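Local coordinates for protein glycoside hydrolase, GH17 family (Formosa sp. Hel1_33_131, PDB 6FCG) that probably hydrolyses internal beta-1,3-glucosidic bonds of laminarin, the storage glucan of microalgae, as an endo-acting laminarinase, at residues 55-60 and 91-96. Numbering follows the deposited sequence.
Sequences GGYRKK and VRLAHT
H95, in the first turn of helix 95-109, meets the loop that follows strand 50-53 with the face of its ring and with NE2 at the edge. With CG anti to the backbone N, the imidazole lies against one face of Y57 in an offset stack, centroids 4.5 Å apart and planes inclined by 22°. CE2 of Y57 sits over the imidazole centre. G56 N donates to H95 NE2 at 3.2 Å, near the ring edge though 20° out of its plane, in a moderately bent bond (N-H...NE2 152°). This buried part is close-packed, and G55 and G56, having no side chains, bring the backbone up to the imidazole. Beyond the phenol the contact thins: L93, partly exposed, crosses Y57 at about a right angle and adds CD1 and, farther off, CB beside the hydroxyl. Q65 hydrogen-bonds Y57 OH, and W357 meets the phenol ring edge-to-face. An alanine at H95 removes the stacking ring and the acceptor for G56 N, and would probably leave the loop less firmly held. The contact thus joins this loop to the start of helix 95-109, beyond the next TIM-barrel strand, and an amide donor at NE2 is consistent with a neutral imidazole protonated on ND1.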
ATOM      1  N   GLY A  55      12.987  30.043 -22.223  1.00 16.19           N
ATOM      2  CA  GLY A  55      11.673  30.626 -22.244  1.00 17.59           C
ATOM      3  C   GLY A  55      11.632  31.683 -21.163  1.00 20.22           C
ATOM      4  O   GLY A  55      12.223  31.519 -20.081  1.00 24.23           O
ATOM      5  N   GLY A  56      10.854  32.733 -21.405  1.00 21.51           N
ATOM      6  CA  GLY A  56      10.809  33.938 -20.576  1.00 21.37           C
ATOM      7  C   GLY A  56       9.468  34.181 -19.909  1.00 21.81           C
ATOM      8  O   GLY A  56       9.261  35.211 -19.284  1.00 25.30           O
ATOM      9  N   TYR A  57       8.562  33.232 -20.056  1.00 22.52           N
ATOM     10  CA  TYR A  57       7.249  33.285 -19.440  1.00 21.94           C
ATOM     11  C   TYR A  57       7.413  33.246 -17.940  1.00 22.41           C
ATOM     12  O   TYR A  57       8.238  32.482 -17.424  1.00 24.20           O
ATOM     13  CB  TYR A  57       6.412  32.089 -19.873  1.00 19.94           C
ATOM     14  CG  TYR A  57       6.032  32.054 -21.336  1.00 18.99           C
ATOM     15  CD1 TYR A  57       4.952  32.789 -21.819  1.00 18.82           C
ATOM     16  CD2 TYR A  57       6.740  31.273 -22.242  1.00 18.60           C
ATOM     17  CE1 TYR A  57       4.586  32.732 -23.166  1.00 18.19           C
ATOM     18  CE2 TYR A  57       6.389  31.225 -23.580  1.00 17.90           C
ATOM     19  CZ  TYR A  57       5.321  31.956 -24.036  1.00 17.64           C
ATOM     20  OH  TYR A  57       4.945  31.867 -25.340  1.00 17.32           O
ATOM     21  N   ARG A  58       6.650  34.102 -17.264  1.00 24.48           N
ATOM     22  CA  ARG A  58       6.731  34.298 -15.791  1.00 26.91           C
ATOM     23  C   ARG A  58       5.490  33.879 -15.023  1.00 25.66           C
ATOM     24  O   ARG A  58       5.518  33.864 -13.813  1.00 23.59           O
ATOM     25  CB  ARG A  58       7.064  35.764 -15.466  1.00 28.12           C
ATOM     26  CG  ARG A  58       8.510  36.138 -15.752  1.00 30.15           C
ATOM     27  CD  ARG A  58       8.646  37.596 -16.106  1.00 32.35           C
ATOM     28  NE  ARG A  58       9.981  37.893 -16.648  1.00 34.93           N
ATOM     29  CZ  ARG A  58      10.793  38.882 -16.291  1.00 33.05           C
ATOM     30  NH1 ARG A  58      11.937  38.967 -16.951  1.00 34.44           N
ATOM     31  NH2 ARG A  58      10.506  39.763 -15.341  1.00 32.08           N
ATOM     32  N   LYS A  59       4.426  33.496 -15.731  1.00 28.70           N
ATOM     33  CA  LYS A  59       3.145  33.149 -15.116  1.00 29.82           C
ATOM     34  C   LYS A  59       2.725  31.749 -15.534  1.00 27.53           C
ATOM     35  O   LYS A  59       3.368  31.118 -16.370  1.00 26.10           O
ATOM     36  CB  LYS A  59       2.067  34.141 -15.539  1.00 33.75           C
ATOM     37  CG  LYS A  59       2.404  35.617 -15.354  1.00 36.38           C
ATOM     38  CD  LYS A  59       1.934  36.170 -14.024  1.00 41.61           C
ATOM     39  CE  LYS A  59       2.210  37.658 -13.969  1.00 46.95           C
ATOM     40  NZ  LYS A  59       1.996  38.176 -12.591  1.00 53.34           N
ATOM     41  N   LYS A  60       1.618  31.288 -14.956  1.00 26.64           N
ATOM     42  CA  LYS A  60       1.141  29.919 -15.133  1.00 26.28           C
ATOM     43  C   LYS A  60       0.416  29.652 -16.464  1.00 23.62           C
ATOM     44  O   LYS A  60      -0.107  28.558 -16.673  1.00 23.52           O
ATOM     45  CB  LYS A  60       0.232  29.541 -13.967  1.00 28.45           C
ATOM     46  CG  LYS A  60       0.882  29.599 -12.589  1.00 32.06           C
ATOM     47  CD  LYS A  60      -0.176  29.309 -11.516  1.00 35.16           C
ATOM     48  CE  LYS A  60       0.300  29.602 -10.100  1.00 36.94           C
ATOM     49  NZ  LYS A  60       0.977  28.410  -9.522  1.00 40.23           N
ATOM     50  N   VAL A  91       7.078  29.325 -33.190  1.00 19.23           N
ATOM     51  CA  VAL A  91       6.897  30.646 -33.787  1.00 19.44           C
ATOM     52  C   VAL A  91       5.421  30.979 -34.057  1.00 19.95           C
ATOM     53  O   VAL A  91       5.083  31.835 -34.865  1.00 19.33           O
ATOM     54  CB  VAL A  91       7.775  30.879 -35.023  1.00 20.41           C
ATOM     55  CG1 VAL A  91       9.241  30.767 -34.689  1.00 19.49           C
ATOM     56  CG2 VAL A  91       7.501  29.942 -36.224  1.00 21.54           C
ATOM     57  N   ARG A  92       4.533  30.300 -33.335  1.00 21.09           N
ATOM     58  CA  ARG A  92       3.097  30.539 -33.384  1.00 22.17           C
ATOM     59  C   ARG A  92       2.715  31.691 -32.450  1.00 22.80           C
ATOM     60  O   ARG A  92       1.961  32.590 -32.806  1.00 24.68           O
ATOM     61  CB  ARG A  92       2.389  29.249 -32.955  1.00 23.53           C
ATOM     62  CG  ARG A  92       0.960  29.074 -33.389  1.00 23.67           C
ATOM     63  CD  ARG A  92       0.350  27.861 -32.698  1.00 24.34           C
ATOM     64  NE  ARG A  92      -0.568  28.357 -31.690  1.00 26.17           N
ATOM     65  CZ  ARG A  92      -0.521  28.139 -30.392  1.00 26.17           C
ATOM     66  NH1 ARG A  92       0.392  27.384 -29.838  1.00 26.39           N
ATOM     67  NH2 ARG A  92      -1.434  28.709 -29.634  1.00 27.63           N
ATOM     68  N   LEU A  93       3.151  31.600 -31.207  1.00 21.38           N
ATOM     69  CA  LEU A  93       2.934  32.643 -30.262  1.00 20.29           C
ATOM     70  C   LEU A  93       4.013  33.670 -30.508  1.00 20.74           C
ATOM     71  O   LEU A  93       5.028  33.383 -31.130  1.00 21.39           O
ATOM     72  CB  LEU A  93       2.982  32.071 -28.834  1.00 20.30           C
ATOM     73  CG  LEU A  93       1.957  30.947 -28.513  1.00 20.09           C
ATOM     74  CD1 LEU A  93       2.098  30.447 -27.075  1.00 19.47           C
ATOM     75  CD2 LEU A  93       0.502  31.361 -28.772  1.00 19.16           C
ATOM     76  N   ALA A  94       3.803  34.862 -29.968  1.00 21.83           N
ATOM     77  CA  ALA A  94       4.667  36.040 -30.201  1.00 21.47           C
ATOM     78  C   ALA A  94       6.062  35.942 -29.558  1.00 20.97           C
ATOM     79  O   ALA A  94       6.978  36.655 -29.964  1.00 19.68           O
ATOM     80  CB  ALA A  94       3.966  37.281 -29.672  1.00 21.76           C
ATOM     81  N   HIS A  95       6.166  35.094 -28.529  1.00 18.75           N
ATOM     82  CA  HIS A  95       7.353  34.947 -27.702  1.00 18.16           C
ATOM     83  C   HIS A  95       8.708  34.957 -28.451  1.00 18.35           C
ATOM     84  O   HIS A  95       9.592  35.715 -28.114  1.00 20.12           O
ATOM     85  CB  HIS A  95       7.147  33.676 -26.874  1.00 17.67           C
ATOM     86  CG  HIS A  95       8.297  33.293 -26.002  1.00 17.30           C
ATOM     87  ND1 HIS A  95       9.100  32.200 -26.262  1.00 17.88           N
ATOM     88  CD2 HIS A  95       8.737  33.810 -24.836  1.00 17.15           C
ATOM     89  CE1 HIS A  95      10.015  32.085 -25.317  1.00 17.02           C
ATOM     90  NE2 HIS A  95       9.821  33.057 -24.449  1.00 17.73           N
ATOM     91  N   THR A  96       8.871  34.129 -29.477  1.00 18.04           N
ATOM     92  CA  THR A  96      10.147  34.008 -30.166  1.00 16.89           C
ATOM     93  C   THR A  96      10.481  35.280 -30.916  1.00 17.30           C
ATOM     94  O   THR A  96      11.610  35.732 -30.921  1.00 17.89           O
ATOM     95  CB  THR A  96      10.102  32.825 -31.131  1.00 17.10           C
ATOM     96  OG1 THR A  96      10.010  31.623 -30.350  1.00 18.11           O
ATOM     97  CG2 THR A  96      11.319  32.786 -32.069  1.00 16.38           C
TER